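Local coordinates for glutathione s-transferase S2 (Nilaparvata lugens, PDB 5H5L), which makes prostaglandin D in a reaction requiring glutathione and, as a sigma-class glutathione S-transferase, probably also conjugates glutathione to electrophilic substrates, at the interface of chains A and B. Residues are numbered along the deposited sequence; one frame, centred on the assembly and turned at random. Chains: chain A/B, Glutathione s-transferase S2.

Contact 1: the interface of chains A and B. Residues chain A 83, 86-87, 90; chain B 56, 59, 61, 70.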
ATOM      1  N   TRP A  83      -9.991  14.483  -2.549  1.00 15.59           N
ATOM      2  CA  TRP A  83      -9.749  14.094  -3.933  1.00 14.20           C
ATOM      3  C   TRP A  83      -8.262  14.229  -4.272  1.00 13.27           C
ATOM      4  O   TRP A  83      -7.672  13.324  -4.865  1.00 12.03           O
ATOM      5  CB  TRP A  83     -10.623  14.919  -4.908  1.00 15.73           C
ATOM      6  CG  TRP A  83     -10.343  14.551  -6.294  1.00 11.94           C
ATOM      7  CD1 TRP A  83      -9.513  15.209  -7.147  1.00 18.94           C
ATOM      8  CD2 TRP A  83     -10.807  13.388  -7.006  1.00 18.83           C
ATOM      9  NE1 TRP A  83      -9.460  14.561  -8.353  1.00 20.95           N
ATOM     10  CE2 TRP A  83     -10.231  13.430  -8.291  1.00 19.50           C
ATOM     11  CE3 TRP A  83     -11.657  12.323  -6.682  1.00 20.56           C
ATOM     12  CZ2 TRP A  83     -10.486  12.449  -9.264  1.00 23.56           C
ATOM     13  CZ3 TRP A  83     -11.911  11.346  -7.646  1.00 18.21           C
ATOM     14  CH2 TRP A  83     -11.324  11.412  -8.912  1.00 23.66           C
ATOM     15  N   LEU A  86      -6.400  11.395  -2.782  1.00  7.49           N
ATOM     16  CA  LEU A  86      -6.603  10.180  -3.557  1.00 11.30           C
ATOM     17  C   LEU A  86      -5.712  10.158  -4.784  1.00 11.29           C
ATOM     18  O   LEU A  86      -5.204   9.095  -5.178  1.00 11.89           O
ATOM     19  CB  LEU A  86      -8.089  10.065  -3.972  1.00 15.09           C
ATOM     20  CG  LEU A  86      -8.431   8.948  -4.933  1.00 13.59           C
ATOM     21  CD1 LEU A  86      -8.097   7.579  -4.319  1.00 14.37           C
ATOM     22  CD2 LEU A  86      -9.889   9.043  -5.300  1.00 18.98           C
ATOM     23  N   MET A  87      -5.551  11.318  -5.432  1.00 12.29           N
ATOM     24  CA  MET A  87      -4.683  11.403  -6.600  1.00 14.03           C
ATOM     25  C   MET A  87      -3.233  11.050  -6.252  1.00 10.48           C
ATOM     26  O   MET A  87      -2.546  10.360  -7.016  1.00 13.00           O
ATOM     27  CB  MET A  87      -4.781  12.827  -7.200  1.00 16.56           C
ATOM     28  CG  MET A  87      -6.128  13.170  -7.860  1.00 16.10           C
ATOM     29  SD  MET A  87      -6.617  12.020  -9.148  1.00 16.20           S
ATOM     30  CE  MET A  87      -7.601  10.878  -8.181  1.00 19.19           C
ATOM     31  N   THR A  90      -3.295   7.038  -5.033  1.00  9.47           N
ATOM     32  CA  THR A  90      -3.445   6.046  -6.087  1.00 11.68           C
ATOM     33  C   THR A  90      -2.135   5.874  -6.852  1.00 13.05           C
ATOM     34  O   THR A  90      -1.727   4.745  -7.129  1.00  9.40           O
ATOM     35  CB  THR A  90      -4.607   6.397  -7.035  1.00 17.11           C
ATOM     36  OG1 THR A  90      -4.887   5.279  -7.866  1.00 19.18           O
ATOM     37  CG2 THR A  90      -4.291   7.589  -7.890  1.00 14.62           C
TER
ATOM     38  N   VAL B  56     -15.266   7.869 -10.596  1.00 14.89           N
ATOM     39  CA  VAL B  56     -15.868   8.922  -9.796  1.00 12.46           C
ATOM     40  C   VAL B  56     -16.143  10.122 -10.700  1.00 23.67           C
ATOM     41  O   VAL B  56     -15.207  10.703 -11.266  1.00 18.29           O
ATOM     42  CB  VAL B  56     -14.954   9.326  -8.640  1.00 14.78           C
ATOM     43  CG1 VAL B  56     -15.593  10.385  -7.821  1.00 22.29           C
ATOM     44  CG2 VAL B  56     -14.600   8.079  -7.784  1.00 23.77           C
ATOM     45  N   LYS B  59     -14.160   9.975 -13.827  1.00 30.32           N
ATOM     46  CA  LYS B  59     -12.712   9.763 -13.800  1.00 25.29           C
ATOM     47  C   LYS B  59     -12.402   8.418 -13.173  1.00 20.35           C
ATOM     48  O   LYS B  59     -12.855   8.126 -12.068  1.00 21.62           O
ATOM     49  CB  LYS B  59     -12.025  10.875 -13.021  1.00 28.79           C
ATOM     50  CG  LYS B  59     -12.555  12.283 -13.407  1.00 41.32           C
ATOM     51  CD  LYS B  59     -11.782  13.412 -12.754  1.00 48.61           C
ATOM     52  CE  LYS B  59     -12.710  14.550 -12.273  1.00 65.48           C
ATOM     53  NZ  LYS B  59     -13.407  14.280 -10.954  1.00 62.63           N
ATOM     54  N   VAL B  61     -10.328   5.782 -11.273  1.00 19.37           N
ATOM     55  CA  VAL B  61      -9.308   5.695 -10.229  1.00 18.46           C
ATOM     56  C   VAL B  61      -9.132   4.233  -9.859  1.00 23.00           C
ATOM     57  O   VAL B  61     -10.114   3.497  -9.737  1.00 18.57           O
ATOM     58  CB  VAL B  61      -9.687   6.495  -8.976  1.00 23.59           C
ATOM     59  CG1 VAL B  61      -8.478   6.541  -8.029  1.00 17.69           C
ATOM     60  CG2 VAL B  61     -10.159   7.874  -9.343  1.00 18.46           C
ATOM     61  N   TYR B  70     -10.155   7.091   0.754  1.00 13.74           N
ATOM     62  CA  TYR B  70     -10.918   8.218   0.236  1.00 10.65           C
ATOM     63  C   TYR B  70     -12.383   8.129   0.662  1.00 11.03           C
ATOM     64  O   TYR B  70     -12.922   9.060   1.275  1.00 14.28           O
ATOM     65  CB  TYR B  70     -10.796   8.232  -1.294  1.00  9.73           C
ATOM     66  CG  TYR B  70     -11.728   9.189  -2.013  1.00 14.21           C
ATOM     67  CD1 TYR B  70     -11.500  10.561  -1.978  1.00 14.87           C
ATOM     68  CD2 TYR B  70     -12.820   8.729  -2.748  1.00 19.39           C
ATOM     69  CE1 TYR B  70     -12.318  11.446  -2.647  1.00 17.62           C
ATOM     70  CE2 TYR B  70     -13.652   9.626  -3.417  1.00 19.29           C
ATOM     71  CZ  TYR B  70     -13.379  10.979  -3.365  1.00 19.97           C
ATOM     72  OH  TYR B  70     -14.133  11.910  -4.011  1.00 26.24           O
TER

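Contact 2: the interface of chains A and B. Residues chain A 70, 73-74; chain B 82, 85.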
ATOM      1  N   TYR A  70       2.205  10.373   6.371  1.00 12.12           N
ATOM      2  CA  TYR A  70       2.102  11.095   7.641  1.00 12.35           C
ATOM      3  C   TYR A  70       3.028  12.297   7.666  1.00 13.21           C
ATOM      4  O   TYR A  70       2.593  13.431   7.935  1.00 11.40           O
ATOM      5  CB  TYR A  70       2.400  10.145   8.794  1.00 11.24           C
ATOM      6  CG  TYR A  70       2.594  10.804  10.146  1.00 12.38           C
ATOM      7  CD1 TYR A  70       1.493  11.200  10.903  1.00 20.12           C
ATOM      8  CD2 TYR A  70       3.863  10.974  10.692  1.00 14.55           C
ATOM      9  CE1 TYR A  70       1.651  11.767  12.149  1.00 24.91           C
ATOM     10  CE2 TYR A  70       4.036  11.550  11.925  1.00 23.53           C
ATOM     11  CZ  TYR A  70       2.916  11.953  12.655  1.00 30.71           C
ATOM     12  OH  TYR A  70       3.030  12.522  13.900  1.00 32.16           O
ATOM     13  N   LYS A  73       1.878  14.995   5.290  1.00 11.83           N
ATOM     14  CA  LYS A  73       0.814  15.860   5.785  1.00 19.08           C
ATOM     15  C   LYS A  73       1.368  16.905   6.759  1.00 18.32           C
ATOM     16  O   LYS A  73       1.066  18.095   6.641  1.00 15.29           O
ATOM     17  CB  LYS A  73      -0.274  15.005   6.422  1.00 18.44           C
ATOM     18  CG  LYS A  73      -1.052  14.203   5.352  1.00 24.99           C
ATOM     19  CD  LYS A  73      -2.014  13.163   5.882  1.00 37.65           C
ATOM     20  CE  LYS A  73      -2.869  12.608   4.728  1.00 37.56           C
ATOM     21  NZ  LYS A  73      -3.728  11.439   5.157  1.00 49.52           N
ATOM     22  N   LYS A  74       2.248  16.480   7.664  1.00 15.15           N
ATOM     23  CA  LYS A  74       2.971  17.377   8.569  1.00 15.86           C
ATOM     24  C   LYS A  74       3.783  18.426   7.821  1.00 25.44           C
ATOM     25  O   LYS A  74       3.927  19.565   8.294  1.00 15.70           O
ATOM     26  CB  LYS A  74       3.902  16.561   9.490  1.00 20.44           C
ATOM     27  CG  LYS A  74       3.204  15.885  10.661  1.00 30.81           C
ATOM     28  CD  LYS A  74       2.808  16.904  11.754  1.00 44.46           C
ATOM     29  CE  LYS A  74       2.553  16.242  13.104  1.00 46.52           C
ATOM     30  NZ  LYS A  74       1.108  16.190  13.441  1.00 52.20           N
TER
ATOM     31  N   GLU B  82      -3.468  13.631  12.011  1.00 24.73           N
ATOM     32  CA  GLU B  82      -2.557  12.845  11.178  1.00 26.00           C
ATOM     33  C   GLU B  82      -2.113  11.580  11.890  1.00 22.34           C
ATOM     34  O   GLU B  82      -1.908  10.545  11.243  1.00 20.06           O
ATOM     35  CB  GLU B  82      -1.311  13.632  10.771  1.00 29.85           C
ATOM     36  CG  GLU B  82      -1.558  14.964  10.146  1.00 42.36           C
ATOM     37  CD  GLU B  82      -1.622  16.023  11.208  1.00 43.81           C
ATOM     38  OE1 GLU B  82      -2.721  16.173  11.774  1.00 30.90           O
ATOM     39  OE2 GLU B  82      -0.563  16.631  11.527  1.00 46.49           O
ATOM     40  N   ASP B  85      -4.748   8.918  11.550  1.00 16.97           N
ATOM     41  CA  ASP B  85      -4.699   8.303  10.221  1.00 20.38           C
ATOM     42  C   ASP B  85      -3.480   7.400  10.064  1.00 11.51           C
ATOM     43  O   ASP B  85      -3.552   6.366   9.395  1.00 12.89           O
ATOM     44  CB  ASP B  85      -4.699   9.366   9.120  1.00 18.63           C
ATOM     45  CG  ASP B  85      -6.093   9.893   8.831  1.00 24.46           C
ATOM     46  OD1 ASP B  85      -7.054   9.093   8.805  1.00 20.49           O
ATOM     47  OD2 ASP B  85      -6.229  11.107   8.627  1.00 24.56           O
TER

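Contact 1: the interface of chains A and B
A:Trp83, on helix 82-106 of chain A, lays its indole against chain B, where strands 53-56 and 59-62 and helix 64-75 receive it in a largely apolar part of the two-fold dimer interface. The far rim of the six-membered ring does most of the touching. CZ3 of A:Trp83 lies 3.8 Å from CB of B:Val56, and CH2 meets the methyl CG2 of B:Val61. CZ of B:Tyr70 lies at the ring edge, in its plane, and its hydroxyl OH is 3.7 Å from CE3 of A:Trp83. The ammonium NZ of B:Lys59 sits over one face, 4.2 Å from the centroid of the six-membered ring, in a cation-pi arrangement; this lysine is poorly ordered, which makes that contact less certain. One turn along the helix, A:Leu86 sends its methyl CD2 over the face of B:Tyr70, 3.9 Å from the ring centroid, while its CD1 meets CG1 of B:Val61 3.9 Å away, the two side chains arriving tip to tip. The methyls of B:Val61 divide the work: CG1 turns to A:Leu86 and A:Thr90, CG2 to A:Trp83 and the end of A:Met87. A:Met87 also supports the indole from its own chain. With CG anti to the carbonyl carbon (chi1 -69°), its side chain bends at chi2 and chi3, and the terminal methyl CE rests 3.4 Å above the indole plane, toward the rim, on the face opposite NZ of B:Lys59.

Contact 2: the interface of chains A and B
The C-terminal part of helix 64-74 of chain A meets the first turn of helix 82-106 of chain B in a charged, helix-to-helix part of the dimer interface. B:Glu82, the first residue of its helix, reaches in among A:Tyr70, A:Lys73 and A:Lys74, held at its carboxylate by an ion pair and along its stem by packing. Its carboxylate oxygen OE2 accepts a hydrogen bond of 2.6 Å from the ammonium NZ of A:Lys74, and the pair is also a salt bridge. NZ approaches from above the carboxylate plane, 48° out of it, and the two side chains cross at about a right angle. A:Lys74 bends at chi2 (-74°) and again at chi4, which curls its chain round toward OE2 and brings the methylene CD within 3.4 Å of that oxygen. Replacing A:Lys74 by alanine removes both the amine and the CD methylene beside OE2, and would probably leave the B:Glu82 carboxylate without this charge partner and freer to rotate. In the stem of B:Glu82, CB lies 3.7 Å from CD1 of A:Tyr70, and CG is 3.9 Å from CB of A:Lys73. The tyrosine offers its edge, with the backbone carbonyl carbon of B:Glu82 in the ring plane. A:Lys73 is extended beyond CG and runs out toward B:Asp85, one turn further along the partner helix. Their opposite charges may attract at longer range without direct contact, NZ of A:Lys73 standing 4.3 Å from OD2 of B:Asp85.

The C-alpha centres of contact 1 and contact 2 lie about 18 Å apart along one two-fold interface, and the same pair of elements serves both with the chains exchanged. The start of helix 82-106 comes from chain A in contact 1 and from chain B in contact 2, each time against the helix that carries Tyr70. Symmetry repeats each patch, so every Tyr70 packs against Trp83 and Leu86 of the partner and also lies beside the stem of the partner's Glu82, whose carboxylate pairs with the neighbouring Lys74. Contact 1 adds strand residues. Together they fit the dimer typical of cytosolic glutathione transferases, joining N-terminal to C-terminal domains across the axis.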